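Local atomic coordinates of erythrocyte binding antigen 140 (Plasmodium falciparum, PDB entry 4GF2), a protein that probably binds a host receptor on the red-cell surface, consistent with a sialic-acid-dependent adhesin for glycophorin C used during erythrocyte invasion. Residues G313-K319 with T347-R352; E375-L379 with I394-S398. The protein carries 3 engineered substitutions. One frame throughout, in Å; residues are numbered along the deposited sequence.

Interaction 1 of 2, residues G313-K319 with T347-R352; sequences GFGCNYK and TLCLGR. With GOL (glycerol), chain E.
Cys316 and Cys349 are joined by a disulfide, SG to SG 2.0 Å, whose chi3 of 87° is close to the relaxed right angle. It ties two chain segments that run almost antiparallel, their end-to-end directions 172° apart. Cys349 SG also lies at the edge of the Phe314 ring, 3.9 Å from Phe314 CE2, a sulfur-aromatic contact. Phe314 CE2 comes 3.6 Å from Gly351 CA as well, which lies oblique to the ring. The Phe314 ring also meets the rings of His367 and Tyr374, both on helix 361-382.

At one end, Arg352 grips Gly313 O side-on. Arg352 NE and Arg352 NH2 each lie 3.0 Å from that single oxygen, which sits nearly in the guanidinium plane. Gly315 CA sits over one guanidinium face, offset toward its rim. At the other end, the Lys319 chain bends at chi2 (-60°) and then runs extended, bringing Lys319 NZ 2.8 Å from Thr347 O, above the carbonyl plane. One water links Lys319 NZ with Thr347 OG1, and Lys319 NZ also forms a salt bridge with Glu375.

Gly315, with positive phi, is the C-prime residue of a Schellman motif ending helix 308-314. The whole is a disulfide-pinned pairing of loops, in keeping with the cysteine-rich Duffy-binding-like (DBL) fold; the 347-352 side lies in the second of the two Duffy-binding regions of this fragment.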
loop_
_atom_site.group_PDB
_atom_site.type_symbol
_atom_site.label_atom_id
_atom_site.label_comp_id
_atom_site.label_asym_id
_atom_site.label_seq_id
_atom_site.Cartn_x
_atom_site.Cartn_y
_atom_site.Cartn_z
ATOM N N GLY A 313 -3.021 4.998 19.840
ATOM C CA GLY A 313 -1.914 4.370 19.147
ATOM C C GLY A 313 -1.549 5.201 17.933
ATOM O O GLY A 313 -0.377 5.479 17.676
ATOM N N PHE A 314 -2.573 5.615 17.194
ATOM C CA PHE A 314 -2.382 6.410 15.990
ATOM C C PHE A 314 -1.816 7.794 16.304
ATOM O O PHE A 314 -1.169 8.412 15.459
ATOM C CB PHE A 314 -3.704 6.548 15.241
ATOM C CG PHE A 314 -3.572 7.216 13.912
ATOM C CD1 PHE A 314 -3.175 6.497 12.801
ATOM C CD2 PHE A 314 -3.847 8.565 13.772
ATOM C CE1 PHE A 314 -3.056 7.112 11.572
ATOM C CE2 PHE A 314 -3.729 9.181 12.549
ATOM C CZ PHE A 314 -3.331 8.454 11.447
ATOM N N GLY A 315 -2.068 8.282 17.514
ATOM C CA GLY A 315 -1.483 9.531 17.968
ATOM C C GLY A 315 -2.462 10.688 18.048
ATOM O O GLY A 315 -2.067 11.848 17.933
ATOM N N CYS A 316 -3.738 10.379 18.249
ATOM C CA CYS A 316 -4.749 11.413 18.437
ATOM C C CYS A 316 -5.566 11.166 19.702
ATOM O O CYS A 316 -5.490 10.099 20.304
ATOM C CB CYS A 316 -5.671 11.476 17.223
ATOM S SG CYS A 316 -4.843 11.989 15.713
ATOM N N ASN A 317 -6.357 12.157 20.093
ATOM C CA ASN A 317 -7.174 12.050 21.291
ATOM C C ASN A 317 -8.509 12.754 21.081
ATOM O O ASN A 317 -8.689 13.479 20.103
ATOM C CB ASN A 317 -6.435 12.659 22.483
ATOM C CG ASN A 317 -7.026 12.238 23.817
ATOM O OD1 ASN A 317 -7.435 11.090 23.997
ATOM N ND2 ASN A 317 -7.075 13.170 24.760
ATOM N N TYR A 318 -9.446 12.526 21.999
ATOM C CA TYR A 318 -10.749 13.183 21.961
ATOM C C TYR A 318 -10.592 14.698 21.902
ATOM O O TYR A 318 -9.654 15.251 22.470
ATOM C CB TYR A 318 -11.567 12.809 23.197
ATOM C CG TYR A 318 -11.979 11.354 23.263
ATOM C CD1 TYR A 318 -13.119 10.905 22.609
ATOM C CD2 TYR A 318 -11.239 10.432 23.991
ATOM C CE1 TYR A 318 -13.504 9.577 22.671
ATOM C CE2 TYR A 318 -11.616 9.103 24.059
ATOM C CZ TYR A 318 -12.750 8.681 23.398
ATOM O OH TYR A 318 -13.130 7.360 23.462
ATOM N N LYS A 319 -11.514 15.364 21.211
ATOM C CA LYS A 319 -11.562 16.821 21.227
ATOM C C LYS A 319 -11.927 17.239 22.642
ATOM O O LYS A 319 -12.920 16.765 23.192
ATOM C CB LYS A 319 -12.604 17.357 20.241
ATOM C CG LYS A 319 -12.522 16.768 18.840
ATOM C CD LYS A 319 -11.190 17.042 18.182
ATOM C CE LYS A 319 -11.124 16.395 16.809
ATOM N NZ LYS A 319 -9.850 16.686 16.098
ATOM N N THR A 347 -6.689 21.541 16.151
ATOM C CA THR A 347 -6.757 20.254 16.836
ATOM C C THR A 347 -7.027 19.099 15.869
ATOM O O THR A 347 -7.400 18.007 16.289
ATOM C CB THR A 347 -7.851 20.264 17.915
ATOM O OG1 THR A 347 -9.140 20.363 17.297
ATOM C CG2 THR A 347 -7.653 21.439 18.866
ATOM N N LEU A 348 -6.833 19.348 14.578
ATOM C CA LEU A 348 -7.037 18.334 13.544
ATOM C C LEU A 348 -6.128 17.119 13.744
ATOM O O LEU A 348 -4.932 17.257 13.991
ATOM C CB LEU A 348 -6.774 18.952 12.170
ATOM C CG LEU A 348 -6.864 18.046 10.943
ATOM C CD1 LEU A 348 -8.292 17.615 10.689
ATOM C CD2 LEU A 348 -6.293 18.756 9.730
ATOM N N CYS A 349 -6.706 15.927 13.628
ATOM C CA CYS A 349 -5.949 14.692 13.791
ATOM C C CYS A 349 -5.176 14.328 12.529
ATOM O O CYS A 349 -5.764 14.061 11.482
ATOM C CB CYS A 349 -6.883 13.543 14.170
ATOM S SG CYS A 349 -6.094 11.918 14.118
ATOM N N LEU A 350 -3.853 14.318 12.646
ATOM C CA LEU A 350 -2.978 13.906 11.558
ATOM C C LEU A 350 -2.084 12.739 11.966
ATOM O O LEU A 350 -1.465 12.097 11.125
ATOM C CB LEU A 350 -2.116 15.085 11.109
ATOM C CG LEU A 350 -2.886 16.278 10.536
ATOM C CD1 LEU A 350 -1.929 17.414 10.228
ATOM C CD2 LEU A 350 -3.662 15.876 9.290
ATOM N N GLY A 351 -2.015 12.464 13.262
ATOM C CA GLY A 351 -1.200 11.370 13.754
ATOM C C GLY A 351 0.282 11.604 13.541
ATOM O O GLY A 351 0.718 12.718 13.247
ATOM N N ARG A 352 1.051 10.532 13.675
ATOM C CA ARG A 352 2.503 10.601 13.633
ATOM C C ARG A 352 2.984 10.675 12.191
ATOM O O ARG A 352 3.513 9.703 11.648
ATOM C CB ARG A 352 3.085 9.378 14.336
ATOM C CG ARG A 352 2.484 9.151 15.713
ATOM C CD ARG A 352 2.799 7.777 16.261
ATOM N NE ARG A 352 1.879 7.406 17.334
ATOM C CZ ARG A 352 1.960 7.854 18.583
ATOM N NH1 ARG A 352 2.921 8.699 18.938
ATOM N NH2 ARG A 352 1.074 7.456 19.486
HETATM C C1 GOL E . -6.831 15.158 17.969
HETATM O O1 GOL E . -7.884 15.400 18.872
HETATM C C2 GOL E . -5.519 15.142 18.740
HETATM O O2 GOL E . -5.776 15.307 20.115
HETATM C C3 GOL E . -4.610 16.249 18.237
HETATM O O3 GOL E . -4.204 15.924 16.929
HETATM O O HOH W 1 -10.466 18.956 14.851
#

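Interaction 2 of 2, residues E375-L379 with I394-S398; sequences EAQLL and IIQNS
Ser398 OG donates a hydrogen bond to Glu375 OE2, 2.8 Å away, the polar link between helix 361-382 and helix 388-407 at this point. The hydroxyl meets the carboxylate oxygen on its anti side, 21° out of the carboxylate plane. Glu375 reaches it by a bent chain: CG stands anti to the backbone N and chi2 turns near 64°, which lays the aliphatic part against the serine, with Glu375 CG 3.7 Å from Ser398 CB. The same hydroxyl is in van der Waals contact with a leucine methyl, Ser398 OG lying 3.6 Å from Leu379 CD1.

Apolar packing makes up the rest. Leu379 CD1 lies 3.9 Å from Ile395 CD1, while the other methyl, Leu379 CD2, meets Ile394 CG2 at 4.0 Å. Ile395 sends its CD1 end across to the first helix, 3.9 Å from Ala376 CA. The small Ala376 side chain lets this methyl approach the helix backbone. Beyond the pair, Trp454 and Met457 of helix 435-457 pack on Ile395.

The short helical segments pass at 10.1 Å between axes, with their directions 145° apart. Both carboxylate oxygens are engaged, since Glu375 OE1 faces Lys319 and takes a probable hydrogen bond from Cys349 N, while Arg344 also bonds Ser398 OG. Such a carboxylate is probably kept ionised by the nearby cations, so the contact combines apolar packing with a charge that is probably compensated within a buried helix interface.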
loop_
_atom_site.group_PDB
_atom_site.type_symbol
_atom_site.label_atom_id
_atom_site.label_comp_id
_atom_site.label_asym_id
_atom_site.label_seq_id
_atom_site.Cartn_x
_atom_site.Cartn_y
_atom_site.Cartn_z
ATOM N N GLU A 375 -10.441 11.602 12.654
ATOM C CA GLU A 375 -10.951 12.964 12.647
ATOM C C GLU A 375 -12.475 12.931 12.588
ATOM O O GLU A 375 -13.149 13.634 13.338
ATOM C CB GLU A 375 -10.392 13.754 11.465
ATOM C CG GLU A 375 -10.945 15.169 11.343
ATOM C CD GLU A 375 -10.571 16.056 12.516
ATOM O OE1 GLU A 375 -9.759 15.624 13.363
ATOM O OE2 GLU A 375 -11.082 17.194 12.590
ATOM N N ALA A 376 -13.016 12.093 11.709
ATOM C CA ALA A 376 -14.463 11.996 11.551
ATOM C C ALA A 376 -15.107 11.495 12.834
ATOM O O ALA A 376 -16.072 12.080 13.323
ATOM C CB ALA A 376 -14.816 11.083 10.390
ATOM N N GLN A 377 -14.568 10.412 13.382
ATOM C CA GLN A 377 -15.113 9.838 14.604
ATOM C C GLN A 377 -15.054 10.843 15.748
ATOM O O GLN A 377 -16.036 11.040 16.459
ATOM C CB GLN A 377 -14.348 8.575 14.994
ATOM C CG GLN A 377 -14.669 7.353 14.157
ATOM C CD GLN A 377 -13.855 6.147 14.586
ATOM O OE1 GLN A 377 -12.683 6.276 14.935
ATOM N NE2 GLN A 377 -14.479 4.973 14.581
ATOM N N LEU A 378 -13.896 11.474 15.922
ATOM C CA LEU A 378 -13.709 12.444 16.994
ATOM C C LEU A 378 -14.675 13.609 16.868
ATOM O O LEU A 378 -15.246 14.062 17.861
ATOM C CB LEU A 378 -12.280 12.966 16.995
ATOM C CG LEU A 378 -11.239 11.922 17.366
ATOM C CD1 LEU A 378 -9.850 12.483 17.176
ATOM C CD2 LEU A 378 -11.450 11.476 18.791
ATOM N N LEU A 379 -14.849 14.095 15.644
ATOM C CA LEU A 379 -15.808 15.157 15.377
ATOM C C LEU A 379 -17.217 14.679 15.693
ATOM O O LEU A 379 -17.974 15.362 16.379
ATOM C CB LEU A 379 -15.722 15.607 13.919
ATOM C CG LEU A 379 -14.487 16.430 13.545
ATOM C CD1 LEU A 379 -14.449 16.661 12.046
ATOM C CD2 LEU A 379 -14.466 17.756 14.290
ATOM N N ILE A 394 -19.518 20.263 9.278
ATOM C CA ILE A 394 -18.343 20.168 10.141
ATOM C C ILE A 394 -17.357 19.118 9.631
ATOM O O ILE A 394 -16.142 19.298 9.728
ATOM C CB ILE A 394 -18.733 19.820 11.588
ATOM C CG1 ILE A 394 -19.460 20.998 12.234
ATOM C CG2 ILE A 394 -17.497 19.473 12.398
ATOM C CD1 ILE A 394 -19.975 20.712 13.629
ATOM N N ILE A 395 -17.882 18.015 9.104
ATOM C CA ILE A 395 -17.040 16.956 8.558
ATOM C C ILE A 395 -16.347 17.458 7.300
ATOM O O ILE A 395 -15.176 17.161 7.062
ATOM C CB ILE A 395 -17.862 15.693 8.222
ATOM C CG1 ILE A 395 -18.353 15.010 9.501
ATOM C CG2 ILE A 395 -17.043 14.713 7.392
ATOM C CD1 ILE A 395 -17.246 14.475 10.383
ATOM N N GLN A 396 -17.076 18.229 6.499
ATOM C CA GLN A 396 -16.530 18.764 5.259
ATOM C C GLN A 396 -15.437 19.789 5.533
ATOM O O GLN A 396 -14.490 19.906 4.759
ATOM C CB GLN A 396 -17.634 19.386 4.403
ATOM C CG GLN A 396 -18.493 18.370 3.680
ATOM C CD GLN A 396 -19.400 19.004 2.639
ATOM O OE1 GLN A 396 -19.302 20.197 2.355
ATOM N NE2 GLN A 396 -20.289 18.203 2.065
ATOM N N ASN A 397 -15.572 20.534 6.629
ATOM C CA ASN A 397 -14.544 21.497 7.021
ATOM C C ASN A 397 -13.177 20.827 7.172
ATOM O O ASN A 397 -12.189 21.270 6.581
ATOM C CB ASN A 397 -14.922 22.212 8.324
ATOM C CG ASN A 397 -16.023 23.247 8.133
ATOM O OD1 ASN A 397 -16.247 23.743 7.027
ATOM N ND2 ASN A 397 -16.705 23.588 9.223
ATOM N N SER A 398 -13.118 19.754 7.954
ATOM C CA SER A 398 -11.854 19.057 8.177
ATOM C C SER A 398 -11.411 18.296 6.930
ATOM O O SER A 398 -10.222 18.206 6.633
ATOM C CB SER A 398 -11.962 18.114 9.375
ATOM O OG SER A 398 -11.997 18.856 10.582
#

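How the interactions relate
The Glu375 carboxylate serves both contacts through its two oxygens, one turned to the loops of interaction 1 and the other to the partner helix of interaction 2. Leu348, of the 347-352 loop, also packs on Glu375 and on Ser398, so the loop rests against both helices. The contact centres are 12 Å apart. Interaction 1 is partly buried, with solvent-exposed Gly315, and relies on a covalent bond and backbone carbonyl acceptors to fix irregular chain. In interaction 2, where five of six touching residues are buried, regular helices pack mainly through methyl groups. Along the sequence, interaction 1 closes before interaction 2 opens.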